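Local coordinates for protein putative cytochrome P450 hydroxylase (Chondromyces apiculatus DSM 436, PDB 6GMF) that probably acts as a haem-dependent cytochrome P450 monooxygenase, inserting oxygen into terpene substrates, at residues Q44-V49 with G332-G337. Residues are numbered along the deposited sequence; the frame is centred on the assembly and turned at random.
Sequences QDVARV and GHLAFG. With HEM (protoporphyrin IX containing Fe), chain B.
In the haem-binding cysteine loop of this P450, nine residues before the axial ligand Cys343, Leu334 turns away from the haem to meet Val46 of helix 43-51. The touch is methyl on methyl: Leu334 CD1 lies 3.8 Å from Val46 CG1, the two side chains passing alongside one another, pointed in opposite senses. Val46 holds CG1 anti to its backbone N (chi1 173°), which brings that methyl to the loop. Ala311 of helix 308-312 packs against both Val46 and Leu334. Leu334 opens a type I turn that ends at Gly337, closed by the hydrogen bond from Gly337 N to Leu334 O at 2.9 Å. His333 steadies its start: ND1 accepts a hydrogen bond from Ala335 N at 3.1 Å, nearly in the ring plane, while NE2 is hydrogen-bonded to Glu271 OE1. Phe336 and Gly337 begin the P450 signature FGxxxHxCxG, and Phe336 brings its ring edge to the porphyrin, CE1 3.6 Å from haem C3B. Were Phe336 cut back to an alanine, a gap would probably open between the haem and helix 346-363, leaving Ala349 and Leu274 without the ring they pack on. Next to Phe336, Gly337 N approaches the haem methyl CMA to 3.4 Å.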
loop_
_atom_site.group_PDB
_atom_site.type_symbol
_atom_site.label_atom_id
_atom_site.label_comp_id
_atom_site.label_asym_id
_atom_site.label_seq_id
_atom_site.Cartn_x
_atom_site.Cartn_y
_atom_site.Cartn_z
ATOM N N GLN A 44 10.868 -17.290 -6.206
ATOM C CA GLN A 44 12.329 -17.111 -6.341
ATOM C C GLN A 44 12.649 -16.091 -7.443
ATOM O O GLN A 44 13.637 -15.335 -7.362
ATOM C CB GLN A 44 12.972 -18.460 -6.660
ATOM C CG GLN A 44 12.935 -19.442 -5.494
ATOM C CD GLN A 44 13.683 -18.940 -4.279
ATOM O OE1 GLN A 44 14.802 -18.440 -4.379
ATOM N NE2 GLN A 44 13.069 -19.052 -3.104
ATOM N N ASP A 45 11.802 -16.081 -8.455
ATOM C CA ASP A 45 12.027 -15.203 -9.593
ATOM C C ASP A 45 11.667 -13.767 -9.219
ATOM O O ASP A 45 12.367 -12.849 -9.589
ATOM C CB ASP A 45 11.234 -15.668 -10.792
ATOM C CG ASP A 45 11.668 -17.008 -11.343
ATOM O OD1 ASP A 45 12.854 -17.379 -11.094
ATOM O OD2 ASP A 45 10.815 -17.667 -12.001
ATOM N N VAL A 46 10.517 -13.572 -8.550
ATOM C CA VAL A 46 10.148 -12.236 -8.074
ATOM C C VAL A 46 11.272 -11.681 -7.188
ATOM O O VAL A 46 11.695 -10.555 -7.343
ATOM C CB VAL A 46 8.780 -12.250 -7.380
ATOM C CG1 VAL A 46 8.520 -10.901 -6.751
ATOM C CG2 VAL A 46 7.651 -12.619 -8.355
ATOM N N ALA A 47 11.804 -12.505 -6.282
ATOM C CA ALA A 47 12.872 -12.018 -5.383
ATOM C C ALA A 47 14.103 -11.635 -6.218
ATOM O O ALA A 47 14.724 -10.564 -5.986
ATOM C CB ALA A 47 13.156 -13.066 -4.315
ATOM N N ARG A 48 14.438 -12.443 -7.236
ATOM C CA ARG A 48 15.598 -12.188 -8.039
ATOM C C ARG A 48 15.413 -10.861 -8.777
ATOM O O ARG A 48 16.318 -10.057 -8.837
ATOM C CB ARG A 48 15.832 -13.258 -9.097
ATOM C CG ARG A 48 16.999 -12.910 -10.011
ATOM C CD ARG A 48 17.465 -14.075 -10.833
ATOM N NE ARG A 48 18.246 -13.647 -11.980
ATOM C CZ ARG A 48 19.360 -14.251 -12.384
ATOM N NH1 ARG A 48 19.774 -15.350 -11.781
ATOM N NH2 ARG A 48 20.044 -13.739 -13.384
ATOM N N VAL A 49 14.201 -10.635 -9.294
ATOM C CA VAL A 49 13.940 -9.363 -9.965
ATOM C C VAL A 49 14.124 -8.183 -8.992
ATOM O O VAL A 49 14.816 -7.251 -9.325
ATOM C CB VAL A 49 12.559 -9.365 -10.643
ATOM C CG1 VAL A 49 12.150 -7.971 -11.102
ATOM C CG2 VAL A 49 12.545 -10.381 -11.784
ATOM N N GLY A 332 9.096 -13.969 5.249
ATOM C CA GLY A 332 9.581 -13.944 3.885
ATOM C C GLY A 332 8.526 -13.542 2.873
ATOM O O GLY A 332 8.833 -13.449 1.676
ATOM N N HIS A 333 7.297 -13.205 3.300
ATOM C CA HIS A 333 6.351 -12.621 2.302
ATOM C C HIS A 333 6.906 -11.312 1.724
ATOM O O HIS A 333 7.723 -10.619 2.335
ATOM C CB HIS A 333 4.954 -12.401 2.833
ATOM C CG HIS A 333 4.829 -11.228 3.747
ATOM N ND1 HIS A 333 4.875 -9.909 3.299
ATOM C CD2 HIS A 333 4.689 -11.201 5.094
ATOM C CE1 HIS A 333 4.748 -9.102 4.328
ATOM N NE2 HIS A 333 4.604 -9.894 5.476
ATOM N N LEU A 334 6.493 -11.001 0.481
ATOM C CA LEU A 334 7.025 -9.853 -0.272
ATOM C C LEU A 334 5.988 -8.707 -0.428
ATOM O O LEU A 334 6.082 -7.886 -1.326
ATOM C CB LEU A 334 7.418 -10.360 -1.652
ATOM C CG LEU A 334 8.476 -11.454 -1.669
ATOM C CD1 LEU A 334 8.842 -11.801 -3.111
ATOM C CD2 LEU A 334 9.702 -10.992 -0.921
ATOM N N ALA A 335 4.998 -8.631 0.456
ATOM C CA ALA A 335 3.938 -7.622 0.360
ATOM C C ALA A 335 4.514 -6.198 0.394
ATOM O O ALA A 335 3.874 -5.307 -0.156
ATOM C CB ALA A 335 2.878 -7.794 1.400
ATOM N N PHE A 336 5.642 -5.978 1.103
ATOM C CA PHE A 336 6.260 -4.676 1.224
ATOM C C PHE A 336 7.442 -4.515 0.264
ATOM O O PHE A 336 8.223 -3.571 0.402
ATOM C CB PHE A 336 6.683 -4.464 2.686
ATOM C CG PHE A 336 5.547 -4.189 3.627
ATOM C CD1 PHE A 336 4.673 -3.148 3.395
ATOM C CD2 PHE A 336 5.339 -4.960 4.763
ATOM C CE1 PHE A 336 3.646 -2.833 4.249
ATOM C CE2 PHE A 336 4.295 -4.665 5.617
ATOM C CZ PHE A 336 3.454 -3.596 5.385
ATOM N N GLY A 337 7.592 -5.435 -0.696
ATOM C CA GLY A 337 8.731 -5.507 -1.533
ATOM C C GLY A 337 9.937 -6.097 -0.815
ATOM O O GLY A 337 9.809 -6.899 0.108
HETATM C CHA HEM B . 7.363 1.282 -1.265
HETATM C CHB HEM B . 3.870 -1.749 -0.345
HETATM C CHC HEM B . 2.147 1.360 2.940
HETATM C CHD HEM B . 5.427 4.558 1.730
HETATM C C1A HEM B . 6.572 0.158 -1.266
HETATM C C2A HEM B . 6.912 -0.997 -2.023
HETATM C C3A HEM B . 5.891 -1.858 -1.779
HETATM C C4A HEM B . 5.005 -1.225 -0.870
HETATM C CMA HEM B . 5.643 -3.225 -2.368
HETATM C CAA HEM B . 8.094 -1.245 -2.919
HETATM C CBA HEM B . 7.941 -0.625 -4.334
HETATM C CGA HEM B . 9.068 -0.998 -5.274
HETATM O O1A HEM B . 9.937 -1.836 -4.925
HETATM O O2A HEM B . 8.969 -0.490 -6.440
HETATM C C1B HEM B . 3.050 -1.173 0.639
HETATM C C2B HEM B . 1.917 -1.806 1.261
HETATM C C3B HEM B . 1.404 -0.948 2.182
HETATM C C4B HEM B . 2.266 0.235 2.140
HETATM C CMB HEM B . 1.461 -3.153 0.870
HETATM C CAB HEM B . 0.262 -1.102 3.164
HETATM C CBB HEM B . -0.138 -2.286 3.496
HETATM C C1C HEM B . 2.887 2.489 2.973
HETATM C C2C HEM B . 2.628 3.610 3.833
HETATM C C3C HEM B . 3.605 4.515 3.451
HETATM C C4C HEM B . 4.363 3.976 2.388
HETATM C CMC HEM B . 1.669 3.654 4.988
HETATM C CAC HEM B . 3.903 5.845 3.984
HETATM C CBC HEM B . 3.126 6.526 4.792
HETATM C C1D HEM B . 6.192 3.917 0.791
HETATM C C2D HEM B . 7.335 4.589 0.106
HETATM C C3D HEM B . 7.885 3.670 -0.715
HETATM C C4D HEM B . 7.087 2.451 -0.543
HETATM C CMD HEM B . 7.721 6.029 0.404
HETATM C CAD HEM B . 9.065 3.875 -1.622
HETATM C CBD HEM B . 10.425 3.436 -1.056
HETATM C CGD HEM B . 11.555 3.565 -2.057
HETATM O O1D HEM B . 12.706 3.592 -1.590
HETATM O O2D HEM B . 11.312 3.607 -3.291
HETATM N NA HEM B . 5.397 0.006 -0.547
HETATM N NB HEM B . 3.198 0.013 1.216
HETATM N NC HEM B . 3.905 2.729 2.071
HETATM N ND HEM B . 6.055 2.640 0.293
HETATM FE FE HEM B . 4.733 1.311 0.817
HETATM O O HOH W 1 3.485 2.062 -0.889
#